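Local structure of Exo-beta-1,4-mannosidase (Rhizomucor miehei, 4LYP) at residues T359-K364 against N426-Q431; C292-W297 against D365-K370; S387-Y392 against Q431-Y436; R342-N347 against T352-P357. The protein probably removes mannose units from the ends of beta-1,4-linked mannosides, as a family 5 beta-mannosidase with hydrolytic and transglycosylating activity. All blocks are in the same frame, centred on the assembly; numbering follows the deposited sequence. Where two conformers were deposited one is given.

Overall arrangement
Interactions 1, 2 and 3 are buried and lie on the same side of the chain's centre in this TIM barrel. In interactions 2 and 3 a helix lies against a strand end or the loop just after it, meeting it through a tyrosine hydroxyl and apolar carbons. Interaction 1 joins helix 362-380 of interaction 2 to helix 429-448 of interaction 3 at their first turns, and its chemistry is mostly hydroxyls, water and a water-bridged lysine and aspartate. Interaction 4 lies farthest out, a partly buried loop built on aromatic and arginine packing. D365 binds threonines of interaction 1, E295 and K354 pair interactions 2 and 4, and S362 ties interaction 1 to D343. Interactions 3 and 4 do not touch.

Interaction 1. Residues T359-K364 against N426-Q431; sequences TPTSHK and NDTTVQ
K364 and T429 meet at a water that three groups grip. It accepts from K364 NZ at 2.7 Å and donates both to D427 OD2, also at 2.7 Å, and to T429 OG1 at 2.8 Å. It thus bridges opposite charges that are not in direct contact, K364 NZ and D427 OD2 being 4.7 Å apart. The lysine runs its extended chain across T429, with K364 CD 4.0 Å from T429 OG1. Y421 also holds the lysine, while R342 makes a salt bridge to D427 OD1.

Farther along, T361 OG1 comes within 3.1 Å of T428 OG1, yet the two hydroxyls are badly angled for each other and spend their bonds elsewhere. One water lies 2.8 Å from T361 OG1 and takes the N-H of T428. A second water works the other way round, accepting from T361 N and donating to T428 OG1 over 2.8 Å. The two threonines lie antiparallel, each passing the other, and similar first torsions (chi1 58° in T361, 54° in T428) carry each hydroxyl across. D365, next in the helix after K364, binds the hydroxyls of T361 and T429 through OD1 and that of T428 through OD2. T361 is the N-cap residue of helix 362-380, though its side chain does no capping. Two outer helices starting side by side, at the end of the barrel where the strands run out into loops, belong to the (beta/alpha)8 fold.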
# COMPACT_ATOMS: atom_id res chain seq x y z
N THR A 359 16.65 -7.75 16.87
CA THR A 359 17.74 -7.66 15.88
C THR A 359 17.82 -6.25 15.38
O THR A 359 16.82 -5.63 15.05
CB THR A 359 17.47 -8.68 14.76
OG1 THR A 359 17.56 -9.95 15.38
CG2 THR A 359 18.46 -8.53 13.64
N PRO A 360 19.05 -5.68 15.30
CA PRO A 360 19.17 -4.32 14.79
C PRO A 360 18.80 -4.16 13.32
O PRO A 360 18.71 -5.14 12.58
CB PRO A 360 20.67 -3.99 14.95
CG PRO A 360 21.16 -4.96 15.97
CD PRO A 360 20.36 -6.20 15.76
N THR A 361 18.66 -2.89 12.92
CA THR A 361 18.26 -2.51 11.59
C THR A 361 19.28 -1.55 11.00
O THR A 361 18.93 -0.58 10.34
CB THR A 361 16.85 -1.92 11.58
OG1 THR A 361 16.78 -0.78 12.46
CG2 THR A 361 15.79 -2.91 12.01
N SER A 362 20.59 -1.82 11.19
CA SER A 362 21.55 -0.83 10.66
C SER A 362 21.55 -0.74 9.14
O SER A 362 21.66 0.35 8.61
CB SER A 362 22.93 -1.09 11.19
OG SER A 362 23.48 -2.34 10.74
N HIS A 363 21.41 -1.87 8.42
CA HIS A 363 21.35 -1.75 6.96
C HIS A 363 20.12 -1.02 6.52
O HIS A 363 20.16 -0.11 5.70
CB HIS A 363 21.40 -3.13 6.30
CG HIS A 363 22.75 -3.73 6.23
ND1 HIS A 363 23.07 -4.79 5.41
CD2 HIS A 363 23.94 -3.38 6.86
CE1 HIS A 363 24.35 -5.07 5.53
NE2 HIS A 363 24.89 -4.27 6.43
N LYS A 364 18.95 -1.47 7.06
CA LYS A 364 17.67 -0.83 6.74
C LYS A 364 17.69 0.66 6.99
O LYS A 364 17.17 1.47 6.22
CB LYS A 364 16.59 -1.50 7.58
CG LYS A 364 15.19 -0.91 7.44
CD LYS A 364 14.28 -1.57 8.49
CE LYS A 364 12.82 -1.37 8.19
NZ LYS A 364 11.97 -2.14 9.18
N ASN A 426 9.33 1.55 18.44
CA ASN A 426 10.60 2.00 19.04
C ASN A 426 11.84 1.53 18.27
O ASN A 426 12.92 1.57 18.79
CB ASN A 426 10.66 1.52 20.51
CG ASN A 426 10.63 -0.01 20.59
OD1 ASN A 426 10.34 -0.70 19.65
ND2 ASN A 426 10.90 -0.55 21.76
N ASP A 427 11.68 1.21 16.98
CA ASP A 427 12.84 0.90 16.16
C ASP A 427 13.68 2.15 15.96
O ASP A 427 13.18 3.29 15.97
CB ASP A 427 12.41 0.31 14.82
CG ASP A 427 12.11 -1.17 14.89
OD1 ASP A 427 12.35 -1.85 15.94
OD2 ASP A 427 11.65 -1.72 13.84
N THR A 428 14.96 1.94 15.71
CA THR A 428 15.89 3.06 15.39
C THR A 428 15.48 3.76 14.09
O THR A 428 15.76 4.93 13.86
CB THR A 428 17.33 2.60 15.32
OG1 THR A 428 17.39 1.50 14.41
CG2 THR A 428 17.84 2.11 16.66
N THR A 429 14.71 3.05 13.22
CA THR A 429 14.28 3.65 11.97
C THR A 429 13.28 4.74 12.15
O THR A 429 13.17 5.63 11.26
CB THR A 429 13.63 2.54 11.11
OG1 THR A 429 14.28 1.28 11.35
CG2 THR A 429 13.67 2.90 9.62
N VAL A 430 12.54 4.77 13.28
CA VAL A 430 11.53 5.77 13.49
C VAL A 430 12.12 7.20 13.42
O VAL A 430 11.52 8.06 12.78
CB VAL A 430 10.79 5.52 14.79
CG1 VAL A 430 9.86 6.71 15.17
CG2 VAL A 430 9.99 4.22 14.69
N GLN A 431 13.28 7.42 14.03
CA GLN A 431 13.84 8.79 14.06
C GLN A 431 14.21 9.21 12.61
O GLN A 431 14.08 10.38 12.24
CB GLN A 431 15.04 8.88 14.97
CG GLN A 431 15.63 10.30 15.05
CD GLN A 431 14.71 11.26 15.74
OE1 GLN A 431 14.27 10.96 16.85
NE2 GLN A 431 14.38 12.43 15.11
O HOH W 1 15.45 -0.81 14.98
O HOH W 2 19.03 -0.70 14.87
O HOH W 3 12.42 -0.75 11.47

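Interaction 2. Residues C292-W297 against D365-K370. With GAI (guanidine), chain C.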
# COMPACT_ATOMS: atom_id res chain seq x y z
N CYS A 292 9.62 -0.46 -4.61
CA CYS A 292 10.98 -0.91 -4.79
C CYS A 292 11.32 -1.98 -3.75
O CYS A 292 11.29 -1.67 -2.51
CB CYS A 292 11.94 0.28 -4.65
SG CYS A 292 13.68 -0.26 -4.94
N TRP A 293 11.63 -3.20 -4.21
CA TRP A 293 11.82 -4.37 -3.33
C TRP A 293 13.08 -5.13 -3.61
O TRP A 293 13.08 -6.15 -4.28
CB TRP A 293 10.58 -5.26 -3.40
CG TRP A 293 9.39 -4.63 -2.73
CD1 TRP A 293 8.23 -4.18 -3.25
CD2 TRP A 293 9.35 -4.37 -1.31
NE1 TRP A 293 7.43 -3.59 -2.24
CE2 TRP A 293 8.14 -3.73 -1.06
CE3 TRP A 293 10.24 -4.62 -0.24
CZ2 TRP A 293 7.75 -3.39 0.24
CZ3 TRP A 293 9.89 -4.25 1.02
CH2 TRP A 293 8.67 -3.60 1.25
N VAL A 294 14.21 -4.62 -3.06
CA VAL A 294 15.49 -5.18 -3.44
C VAL A 294 15.66 -6.66 -3.03
O VAL A 294 16.25 -7.44 -3.79
CB VAL A 294 16.67 -4.30 -2.98
CG1 VAL A 294 16.77 -3.07 -3.86
CG2 VAL A 294 16.65 -4.00 -1.47
N GLU A 295 15.20 -7.08 -1.84
CA GLU A 295 15.40 -8.48 -1.48
C GLU A 295 14.49 -9.37 -2.35
O GLU A 295 14.95 -10.37 -2.90
CB GLU A 295 15.10 -8.70 0.01
CG GLU A 295 15.25 -10.14 0.44
CD GLU A 295 15.06 -10.42 1.91
OE1 GLU A 295 14.94 -9.45 2.70
OE2 GLU A 295 15.01 -11.59 2.26
N ASN A 296 13.22 -8.98 -2.53
CA ASN A 296 12.30 -9.81 -3.28
C ASN A 296 12.79 -10.01 -4.69
O ASN A 296 12.56 -11.08 -5.28
CB ASN A 296 10.93 -9.11 -3.38
CG ASN A 296 10.33 -8.74 -2.02
OD1 ASN A 296 11.01 -8.11 -1.22
ND2 ASN A 296 9.09 -9.08 -1.81
N TRP A 297 13.49 -9.01 -5.27
CA TRP A 297 13.93 -9.06 -6.64
C TRP A 297 15.31 -9.61 -6.79
O TRP A 297 15.82 -9.65 -7.93
CB TRP A 297 13.83 -7.66 -7.27
CG TRP A 297 12.47 -7.08 -7.25
CD1 TRP A 297 11.30 -7.70 -6.89
CD2 TRP A 297 12.15 -5.67 -7.46
NE1 TRP A 297 10.25 -6.74 -6.92
CE2 TRP A 297 10.74 -5.53 -7.27
CE3 TRP A 297 12.91 -4.54 -7.82
CZ2 TRP A 297 10.09 -4.26 -7.39
CZ3 TRP A 297 12.29 -3.34 -8.02
CH2 TRP A 297 10.88 -3.21 -7.83
N ASP A 365 18.26 1.08 8.14
CA ASP A 365 18.25 2.52 8.50
C ASP A 365 19.05 3.28 7.49
O ASP A 365 18.60 4.38 7.09
CB ASP A 365 18.85 2.68 9.88
CG ASP A 365 17.93 2.19 11.00
OD1 ASP A 365 16.86 1.68 10.73
OD2 ASP A 365 18.36 2.39 12.14
N GLU A 366 20.21 2.80 7.06
CA GLU A 366 20.99 3.51 6.09
C GLU A 366 20.27 3.53 4.71
O GLU A 366 20.23 4.56 4.03
CB GLU A 366 22.36 2.85 5.92
CG GLU A 366 23.16 3.43 4.79
CD GLU A 366 24.52 2.77 4.59
OE1 GLU A 366 25.16 2.42 5.63
OE2 GLU A 366 24.98 2.69 3.43
N TYR A 367 19.65 2.39 4.34
CA TYR A 367 18.93 2.31 3.11
C TYR A 367 17.79 3.31 3.04
O TYR A 367 17.62 4.05 2.07
CB TYR A 367 18.40 0.87 2.96
CG TYR A 367 17.71 0.57 1.67
CD1 TYR A 367 18.40 0.46 0.44
CD2 TYR A 367 16.31 0.30 1.70
CE1 TYR A 367 17.71 0.10 -0.67
CE2 TYR A 367 15.64 -0.08 0.54
CZ TYR A 367 16.37 -0.19 -0.63
OH TYR A 367 15.75 -0.60 -1.81
N TYR A 368 17.00 3.37 4.15
CA TYR A 368 15.92 4.34 4.24
C TYR A 368 16.51 5.76 4.19
O TYR A 368 15.97 6.62 3.47
CB TYR A 368 15.16 4.23 5.58
CG TYR A 368 14.00 3.24 5.65
CD1 TYR A 368 14.10 1.89 5.27
CD2 TYR A 368 12.79 3.69 6.17
CE1 TYR A 368 13.00 1.04 5.36
CE2 TYR A 368 11.68 2.84 6.28
CZ TYR A 368 11.81 1.54 5.88
OH TYR A 368 10.69 0.73 6.03
N GLN A 369 17.55 6.02 4.97
CA GLN A 369 18.05 7.37 5.05
C GLN A 369 18.53 7.88 3.69
O GLN A 369 18.25 9.02 3.31
CB GLN A 369 19.18 7.46 6.08
CG GLN A 369 19.74 8.89 6.17
CD GLN A 369 20.69 8.95 7.30
OE1 GLN A 369 21.80 8.44 7.18
NE2 GLN A 369 20.24 9.43 8.42
N LYS A 370 19.21 7.05 2.92
CA LYS A 370 19.69 7.45 1.62
C LYS A 370 18.55 7.63 0.64
O LYS A 370 18.55 8.56 -0.19
CB LYS A 370 20.73 6.47 1.10
CG LYS A 370 22.01 6.60 1.89
CD LYS A 370 23.07 5.61 1.48
CE LYS A 370 24.43 5.89 2.12
NZ LYS A 370 25.47 4.85 1.72
C GAI C . 5.51 -8.05 -3.54
N1 GAI C . 5.52 -6.72 -3.47
N2 GAI C . 5.03 -8.56 -4.69
N3 GAI C . 5.86 -8.82 -2.57
O HOH W 4 13.59 -2.23 -1.25
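The phenol oxygen of Y367 pushes between the two methyls of V294: Y367 OH lies 3.4 Å from V294 CG1 and much the same from CG2. The two side chains meet end-on, and V294 CG2 also reaches Y367 CZ at 3.9 Å. C292 SG adds a looser touch, 3.8 Å from Y367 OH. With CG anti to the backbone N (chi1 -175°), the tyrosine stretches out from its helix and spans most of the 10.5 Å between V294 CA and Y367 CA.

Its hydroxyl has one water to serve, donating to it over 2.8 Å. That water in turn donates to C292 O at 2.7 Å and accepts the N-H of V294, so a buried phenol and two backbone groups of the loop satisfy one another. M315 of helix 308-329 and M340 also touch the tyrosine.

One layer farther in, the same loop lines the guanidine pocket, completed by W153, E238 and E416. W293 CD1 is 3.7 Å from guanidine N1, and N296 ND2 is 3.3 Å from guanidine N3. E337 holds the indole N-H of W293, and Y421 holds the amide oxygen of N296. The turn is braced by W297 N bonding to W293 O. Y367 therefore touches the loop from behind, away from the ligand. Pocket residues carried just beyond strand 288-292 fit the usual TIM-barrel plan, in which the active site lies at the C-terminal ends of the strands.

Interaction 3. Residues S387-Y392 against Q431-Y436; sequences SNFWAY and QIIKDY
S387 OG and Y436 OH share a 2.8 Å hydrogen bond at one end of a buried contact between strand 386-394 and helix 429-448. Either hydroxyl could be the donor. The serine oxygen is wedged between its own main-chain N and C (chi1 58°), which aims it at the helix, and it also lies 3.4 Å from Y436 CZ. The tyrosine ring stacks on F372 and is touched by I375, both of helix 362-380, so a second helix helps fix it.

Two residues along the strand, F389 receives the CD1 methyl of I433 squarely over its face, 3.9 Å from the ring centroid and 13° off the normal, a CH-pi contact. The other branch works as well: I433 CG2 comes to 3.8 Å from F389 CE2. The two side chains cross at about a right angle, so one isoleucine covers both the middle and the rim of the ring. Y368 and F338 also touch F389.

The far side of the helix is another matter. There Q431, K434 and D435 face solvent, and Q431 NE2 binds D435 OD1 within the helix at 2.7 Å. D435 OD1 lies in the amide plane of Q431, whereas Q431 NE2 stands 41° out of the carboxylate plane. Beyond F389, a cis peptide links W390 to A391, a feature also met in other family 5 enzymes. The chemistry implies an essentially apolar interface in which the two buried hydroxyls bond to each other while a methyl-on-ring contact supplies the rest of the grip.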
# COMPACT_ATOMS: atom_id res chain seq x y z
N SER A 387 6.74 9.40 -0.54
CA SER A 387 6.90 7.96 -0.41
C SER A 387 6.03 7.44 0.74
O SER A 387 5.61 8.20 1.64
CB SER A 387 8.38 7.59 -0.14
OG SER A 387 8.85 8.23 1.04
N ASN A 388 5.84 6.11 0.72
CA ASN A 388 5.15 5.42 1.82
C ASN A 388 6.01 4.21 2.14
O ASN A 388 6.03 3.22 1.37
CB ASN A 388 3.74 4.94 1.48
CG ASN A 388 2.84 6.03 1.01
OD1 ASN A 388 3.00 6.57 -0.08
ND2 ASN A 388 1.83 6.38 1.85
N PHE A 389 6.79 4.22 3.25
CA PHE A 389 7.56 3.03 3.61
C PHE A 389 6.59 1.88 3.92
O PHE A 389 5.45 2.07 4.36
CB PHE A 389 8.50 3.31 4.78
CG PHE A 389 7.81 3.61 6.07
CD1 PHE A 389 7.52 2.57 6.97
CD2 PHE A 389 7.46 4.88 6.46
CE1 PHE A 389 6.83 2.79 8.17
CE2 PHE A 389 6.79 5.14 7.64
CZ PHE A 389 6.51 4.10 8.51
N TRP A 390 7.09 0.66 3.61
CA TRP A 390 6.32 -0.58 3.87
C TRP A 390 7.05 -1.35 4.96
O TRP A 390 8.13 -1.84 4.71
CB TRP A 390 6.23 -1.40 2.60
CG TRP A 390 5.48 -2.68 2.86
CD1 TRP A 390 5.92 -3.81 3.57
CD2 TRP A 390 4.10 -2.92 2.54
NE1 TRP A 390 4.90 -4.71 3.69
CE2 TRP A 390 3.75 -4.20 3.10
CE3 TRP A 390 3.10 -2.18 1.85
CZ2 TRP A 390 2.47 -4.78 2.93
CZ3 TRP A 390 1.83 -2.74 1.72
CH2 TRP A 390 1.53 -4.03 2.25
N ALA A 391 6.48 -1.38 6.19
CA ALA A 391 5.17 -0.85 6.57
C ALA A 391 5.26 -0.61 8.10
O ALA A 391 6.13 -1.16 8.77
CB ALA A 391 4.02 -1.79 6.25
N TYR A 392 4.33 0.16 8.63
CA TYR A 392 4.38 0.47 10.05
C TYR A 392 3.80 -0.68 10.86
O TYR A 392 2.67 -1.07 10.67
CB TYR A 392 3.64 1.77 10.37
CG TYR A 392 3.92 2.24 11.79
CD1 TYR A 392 5.23 2.46 12.22
CD2 TYR A 392 2.89 2.43 12.70
CE1 TYR A 392 5.48 2.89 13.49
CE2 TYR A 392 3.15 2.89 14.00
CZ TYR A 392 4.48 3.10 14.38
OH TYR A 392 4.78 3.49 15.66
N GLN A 431 13.28 7.42 14.03
CA GLN A 431 13.84 8.79 14.06
C GLN A 431 14.21 9.21 12.61
O GLN A 431 14.08 10.38 12.24
CB GLN A 431 15.04 8.88 14.97
CG GLN A 431 15.63 10.30 15.05
CD GLN A 431 14.71 11.26 15.74
OE1 GLN A 431 14.27 10.96 16.85
NE2 GLN A 431 14.38 12.43 15.11
N ILE A 432 14.70 8.26 11.80
CA ILE A 432 15.04 8.56 10.45
C ILE A 432 13.81 8.93 9.61
O ILE A 432 13.82 9.86 8.78
CB ILE A 432 15.78 7.35 9.86
CG1 ILE A 432 17.20 7.28 10.57
CG2 ILE A 432 15.94 7.45 8.33
CD1 ILE A 432 17.84 5.96 10.35
N ILE A 433 12.71 8.22 9.83
CA ILE A 433 11.43 8.54 9.20
C ILE A 433 10.95 9.91 9.64
O ILE A 433 10.51 10.75 8.82
CB ILE A 433 10.41 7.44 9.51
CG1 ILE A 433 10.83 6.12 8.87
CG2 ILE A 433 9.02 7.89 9.05
CD1 ILE A 433 10.16 4.92 9.50
N LYS A 434 11.04 10.21 10.94
CA LYS A 434 10.59 11.50 11.48
C LYS A 434 11.41 12.63 10.84
O LYS A 434 10.80 13.65 10.43
CB LYS A 434 10.71 11.46 13.00
CG LYS A 434 10.26 12.76 13.66
CD LYS A 434 10.44 12.70 15.18
CE LYS A 434 9.97 14.04 15.85
NZ LYS A 434 10.13 13.84 17.32
N ASP A 435 12.71 12.45 10.74
CA ASP A 435 13.52 13.49 10.18
C ASP A 435 13.26 13.70 8.70
O ASP A 435 13.19 14.83 8.21
CB ASP A 435 15.00 13.16 10.47
CG ASP A 435 15.37 13.38 12.07
OD1 ASP A 435 14.52 13.93 12.83
OD2 ASP A 435 16.42 12.97 12.47
N TYR A 436 13.01 12.61 7.95
CA TYR A 436 12.61 12.71 6.58
C TYR A 436 11.32 13.49 6.38
O TYR A 436 11.20 14.38 5.55
CB TYR A 436 12.45 11.30 5.96
CG TYR A 436 11.63 11.30 4.65
CD1 TYR A 436 12.13 11.87 3.49
CD2 TYR A 436 10.43 10.62 4.61
CE1 TYR A 436 11.45 11.74 2.32
CE2 TYR A 436 9.73 10.51 3.45
CZ TYR A 436 10.29 11.03 2.27
OH TYR A 436 9.62 10.88 1.05

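Interaction 4. Residues R342-N347 against T352-P357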
# COMPACT_ATOMS: atom_id res chain seq x y z
N ARG A 342 15.68 -6.71 8.60
CA ARG A 342 16.61 -6.47 9.73
C ARG A 342 17.94 -7.09 9.41
O ARG A 342 18.15 -7.72 8.36
CB ARG A 342 16.00 -7.00 11.01
CG ARG A 342 14.51 -6.59 11.23
CD ARG A 342 13.95 -6.94 12.59
NE ARG A 342 14.29 -5.96 13.64
CZ ARG A 342 13.57 -4.87 13.86
NH1 ARG A 342 13.91 -4.10 14.94
NH2 ARG A 342 12.57 -4.48 13.07
N ASP A 343 18.91 -6.88 10.33
CA ASP A 343 20.32 -7.26 10.08
C ASP A 343 20.63 -8.76 10.20
O ASP A 343 21.42 -9.21 11.05
CB ASP A 343 21.24 -6.51 11.06
CG ASP A 343 21.43 -5.03 10.77
OD1 ASP A 343 21.19 -4.56 9.60
OD2 ASP A 343 21.95 -4.33 11.67
N ALA A 344 20.02 -9.57 9.32
CA ALA A 344 20.19 -11.02 9.29
C ALA A 344 21.65 -11.40 9.22
O ALA A 344 22.07 -12.44 9.78
CB ALA A 344 19.44 -11.62 8.10
N TRP A 345 22.46 -10.58 8.54
CA TRP A 345 23.87 -10.81 8.35
C TRP A 345 24.67 -10.89 9.63
O TRP A 345 25.80 -11.38 9.61
CB TRP A 345 24.45 -9.74 7.38
CG TRP A 345 24.25 -8.33 7.94
CD1 TRP A 345 23.19 -7.49 7.69
CD2 TRP A 345 25.11 -7.64 8.86
NE1 TRP A 345 23.32 -6.32 8.38
CE2 TRP A 345 24.48 -6.37 9.13
CE3 TRP A 345 26.36 -7.94 9.49
CZ2 TRP A 345 25.01 -5.39 10.00
CZ3 TRP A 345 26.91 -6.95 10.34
CH2 TRP A 345 26.25 -5.71 10.60
N ARG A 346 24.16 -10.38 10.74
CA ARG A 346 24.87 -10.50 12.00
C ARG A 346 24.90 -11.95 12.54
O ARG A 346 25.74 -12.28 13.38
CB ARG A 346 24.24 -9.57 13.03
CG ARG A 346 24.36 -8.11 12.74
CD ARG A 346 23.61 -7.24 13.69
NE ARG A 346 23.78 -5.81 13.42
CZ ARG A 346 24.85 -5.10 13.72
NH1 ARG A 346 24.87 -3.84 13.40
NH2 ARG A 346 25.88 -5.68 14.39
N ASN A 347 23.95 -12.78 12.06
CA ASN A 347 23.83 -14.15 12.54
C ASN A 347 23.19 -14.90 11.37
O ASN A 347 22.07 -15.31 11.42
CB ASN A 347 23.01 -14.21 13.82
CG ASN A 347 22.95 -15.58 14.44
OD1 ASN A 347 23.60 -16.53 14.01
ND2 ASN A 347 22.09 -15.69 15.43
N THR A 352 15.66 -17.63 12.24
CA THR A 352 14.75 -16.95 13.12
C THR A 352 15.30 -15.56 13.54
O THR A 352 14.50 -14.65 13.77
CB THR A 352 14.40 -17.74 14.39
OG1 THR A 352 15.52 -17.87 15.22
CG2 THR A 352 13.86 -19.11 13.99
N TYR A 353 16.61 -15.39 13.66
CA TYR A 353 17.21 -14.16 14.10
C TYR A 353 16.82 -13.02 13.20
O TYR A 353 16.63 -11.88 13.67
CB TYR A 353 18.73 -14.37 14.17
CG TYR A 353 19.54 -13.13 14.45
CD1 TYR A 353 19.94 -12.30 13.40
CD2 TYR A 353 19.89 -12.77 15.77
CE1 TYR A 353 20.69 -11.20 13.61
CE2 TYR A 353 20.63 -11.61 15.99
CZ TYR A 353 21.01 -10.84 14.92
OH TYR A 353 21.72 -9.69 15.12
N LYS A 354 16.62 -13.24 11.90
CA LYS A 354 16.27 -12.23 10.93
C LYS A 354 15.01 -11.52 11.29
O LYS A 354 14.81 -10.35 10.95
CB LYS A 354 16.11 -12.93 9.54
CG LYS A 354 15.59 -12.03 8.43
CD LYS A 354 15.66 -12.78 7.11
CE LYS A 354 15.08 -11.96 5.95
NZ LYS A 354 15.17 -12.79 4.72
N TYR A 355 14.07 -12.20 11.99
CA TYR A 355 12.74 -11.67 12.24
C TYR A 355 12.53 -11.23 13.70
O TYR A 355 11.45 -10.80 14.01
CB TYR A 355 11.66 -12.73 11.84
CG TYR A 355 11.85 -13.15 10.40
CD1 TYR A 355 11.53 -12.27 9.36
CD2 TYR A 355 12.34 -14.36 10.07
CE1 TYR A 355 11.75 -12.64 8.03
CE2 TYR A 355 12.57 -14.75 8.75
CZ TYR A 355 12.30 -13.87 7.72
OH TYR A 355 12.47 -14.17 6.39
N LEU A 356 13.57 -11.35 14.54
CA LEU A 356 13.36 -10.91 15.93
C LEU A 356 13.36 -9.38 16.00
O LEU A 356 14.24 -8.71 15.46
CB LEU A 356 14.50 -11.44 16.81
CG LEU A 356 14.51 -12.99 17.02
CD1 LEU A 356 15.72 -13.32 17.85
CD2 LEU A 356 13.23 -13.42 17.74
N PRO A 357 12.43 -8.83 16.76
CA PRO A 357 12.47 -7.36 16.94
C PRO A 357 13.72 -6.83 17.62
O PRO A 357 14.14 -5.70 17.38
CB PRO A 357 11.22 -7.08 17.83
CG PRO A 357 10.28 -8.21 17.47
CD PRO A 357 11.16 -9.42 17.28
O HOH W 5 13.88 -8.98 8.66
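The loop doubles back so closely that A344 CA and K354 CA lie only 4.4 Å apart, with D343 at the centre of an inverse gamma turn and a 3-10 turn through 344-346 just after it. At this pinch A344 CB rests 3.9 Å from K354 CB and touches the start of the extended lysine chain, whose amine pairs with E295.

Y353 fills the angle beyond. N347 CB sits over the middle of its ring, 3.6 Å from the centroid and 12° off the normal, a CH-pi contact, while the N347 amide is tilted 64° from the ring. D343 O meets the ring edge in its plane, 3.3 Å from Y353 CE1. R346 crosses the phenol end, with its CB 3.3 Å from Y353 OH. The guanidinium of R346 turns away to D343, where R346 NE bonds D343 OD2 in a nearly straight salt bridge (2.9 Å, 162°).

On the other side of the pinch, R342 lays its CB and CG along K354 O and bends at chi3, which brings P357 CA over one face of its guanidinium. R342 NH1 is 2.9 Å from P357 O. T359 O takes the N-H of R342 NE. A water bridges R342 N and K354 O.

The whole excursion lies between strand 333-338 and helix 362-380. D343 receives S362 OG and H363 N at the start of that helix, W345 stacks on H363, and Y424 of strand 423-424 touches both R342 and P357.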